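Local coordinates for Mlr6093 protein (PDB 2QJ8) that belongs to the aspartoacylase family of zinc-dependent hydrolases and probably cleaves carbon-nitrogen bonds in linear amides, at the interface of chains A and B. Residues are numbered along the deposited sequence; one frame, centred on the assembly and turned at random. Chains: chain A/B, Mlr6093 protein.

The interface of chains A and B. Residues chain A 63, 66, 86; chain B 267, 288-290, 292-293.
With CG set opposite its own carbonyl carbon (chi1 -75°) and the chain drawn out from CG to NE, A:Arg66 reaches from its helix to the backbone carbonyl of B:Pro289. There the terminal nitrogens NH1 and NH2 of A:Arg66 straddle one acceptor, each 3.1 Å from B:Pro289 O in a weak, bent hydrogen bond. A long, flat, many-donor side chain suits this place, because the same guanidinium also turns NE and NH2 to the carboxylate of A:Glu86. NE gives a hydrogen bond to the syn lone pair of OE2, with that oxygen lying 19° out of the guanidinium plane, while A:Arg66 NH2 forms a salt bridge to A:Glu86 OE1 at 3.1 Å. The acid thus steadies the rotation of the arginine that meets the partner chain, and probably offsets its charge. A:Glu86 also reaches across by way of water, since OE1 is 2.8 Å from water 1, which lies 2.7 Å from the backbone carbonyl oxygen O of the selenomethionine B:Met290. Apolar groups pack around this polar centre. B:His288 brings its CB methylene over one guanidinium face, 3.7 Å above the plane and toward the rim, its imidazole turned 32° from that plane. B:Leu293 lies nearly perpendicular to the arginine chain, with its methyl CD2 3.8 Å from A:Arg66 NH1. B:Ile267 meets A:Glu86 from the opposite direction, and its CD1 lies 3.7 Å from the carboxylate carbon CD. Both branched aliphatic chains suit their places, filling space beside the charged pair without competing for its hydrogen bonds. Shortening A:Arg66 to an alanine would probably leave the B:Pro289 carbonyl without these donors and A:Glu86 without its charged mate, opening a gap beside B:His288 and B:Leu293. Helix 60-75 and the loop after strand 79-84 here face strands 266-270 and 283-288 of chain B, a patch repeated by the two-fold, though the structure alone does not show whether this pairing forms in solution.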
loop_
_atom_site.group_PDB
_atom_site.type_symbol
_atom_site.label_atom_id
_atom_site.label_comp_id
_atom_site.label_asym_id
_atom_site.label_seq_id
_atom_site.Cartn_x
_atom_site.Cartn_y
_atom_site.Cartn_z
ATOM N N ILE A 63 -2.809 -6.520 13.589
ATOM C CA ILE A 63 -1.524 -6.742 14.292
ATOM C C ILE A 63 -1.529 -6.060 15.658
ATOM O O ILE A 63 -1.203 -6.694 16.659
ATOM C CB ILE A 63 -0.339 -6.279 13.448
ATOM C CG1 ILE A 63 -0.104 -7.275 12.306
ATOM C CG2 ILE A 63 0.930 -6.135 14.313
ATOM C CD1 ILE A 63 0.688 -6.664 11.121
ATOM N N ARG A 66 -3.744 -7.920 18.037
ATOM C CA ARG A 66 -3.086 -9.086 18.569
ATOM C C ARG A 66 -2.039 -8.723 19.617
ATOM O O ARG A 66 -1.797 -9.495 20.546
ATOM C CB ARG A 66 -2.431 -9.872 17.452
ATOM C CG ARG A 66 -3.400 -10.629 16.623
ATOM C CD ARG A 66 -2.762 -10.995 15.330
ATOM N NE ARG A 66 -3.725 -11.647 14.468
ATOM C CZ ARG A 66 -4.061 -12.924 14.531
ATOM N NH1 ARG A 66 -3.526 -13.750 15.440
ATOM N NH2 ARG A 66 -4.979 -13.374 13.667
ATOM N N GLU A 86 -9.846 -9.432 13.442
ATOM C CA GLU A 86 -10.265 -9.420 12.038
ATOM C C GLU A 86 -11.746 -9.746 11.964
ATOM O O GLU A 86 -12.119 -10.922 11.944
ATOM C CB GLU A 86 -9.515 -10.461 11.179
ATOM C CG GLU A 86 -8.013 -10.329 11.112
ATOM C CD GLU A 86 -7.265 -11.140 12.139
ATOM O OE1 GLU A 86 -7.532 -12.366 12.278
ATOM O OE2 GLU A 86 -6.345 -10.579 12.775
ATOM N N ILE B 267 -1.093 -14.186 8.710
ATOM C CA ILE B 267 -0.766 -12.769 8.630
ATOM C C ILE B 267 0.706 -12.587 8.885
ATOM O O ILE B 267 1.173 -12.796 9.999
ATOM C CB ILE B 267 -1.610 -11.933 9.643
ATOM C CG1 ILE B 267 -3.106 -12.026 9.279
ATOM C CG2 ILE B 267 -1.153 -10.483 9.633
ATOM C CD1 ILE B 267 -4.045 -11.385 10.300
ATOM N N HIS B 288 1.436 -14.766 12.076
ATOM C CA HIS B 288 0.336 -14.907 13.011
ATOM C C HIS B 288 -0.781 -15.788 12.401
ATOM O O HIS B 288 -1.223 -15.533 11.276
ATOM C CB HIS B 288 -0.261 -13.532 13.326
ATOM C CG HIS B 288 0.742 -12.560 13.856
ATOM N ND1 HIS B 288 1.187 -12.592 15.150
ATOM C CD2 HIS B 288 1.408 -11.548 13.254
ATOM C CE1 HIS B 288 2.073 -11.627 15.337
ATOM N NE2 HIS B 288 2.215 -10.967 14.201
ATOM N N PRO B 289 -1.270 -16.789 13.147
ATOM C CA PRO B 289 -2.348 -17.651 12.618
ATOM C C PRO B 289 -3.698 -16.973 12.711
ATOM O O PRO B 289 -3.933 -16.265 13.684
ATOM C CB PRO B 289 -2.301 -18.864 13.540
ATOM C CG PRO B 289 -1.786 -18.297 14.864
ATOM C CD PRO B 289 -0.878 -17.175 14.521
HETATM N N MSE B 290 -4.587 -17.240 11.746
HETATM C CA MSE B 290 -5.930 -16.622 11.688
HETATM C C MSE B 290 -7.076 -17.389 12.366
HETATM O O MSE B 290 -8.093 -16.819 12.628
HETATM C CB MSE B 290 -6.339 -16.283 10.237
HETATM C CG MSE B 290 -5.717 -14.997 9.692
HETATM SE SE MSE B 290 -6.532 -14.351 8.042
HETATM C CE MSE B 290 -8.346 -13.970 8.618
ATOM N N SER B 292 -7.205 -18.713 15.463
ATOM C CA SER B 292 -7.131 -18.781 16.915
ATOM C C SER B 292 -6.305 -17.664 17.535
ATOM O O SER B 292 -5.277 -17.292 16.982
ATOM C CB SER B 292 -6.457 -20.098 17.296
ATOM O OG SER B 292 -6.176 -20.146 18.673
ATOM N N LEU B 293 -6.762 -17.145 18.683
ATOM C CA LEU B 293 -6.030 -16.125 19.441
ATOM C C LEU B 293 -5.247 -16.700 20.611
ATOM O O LEU B 293 -4.592 -15.945 21.331
ATOM C CB LEU B 293 -6.948 -14.984 19.880
ATOM C CG LEU B 293 -7.383 -14.097 18.730
ATOM C CD1 LEU B 293 -8.528 -13.173 19.189
ATOM C CD2 LEU B 293 -6.144 -13.336 18.157
HETATM O O HOH W 1 -9.243 -14.543 11.630
#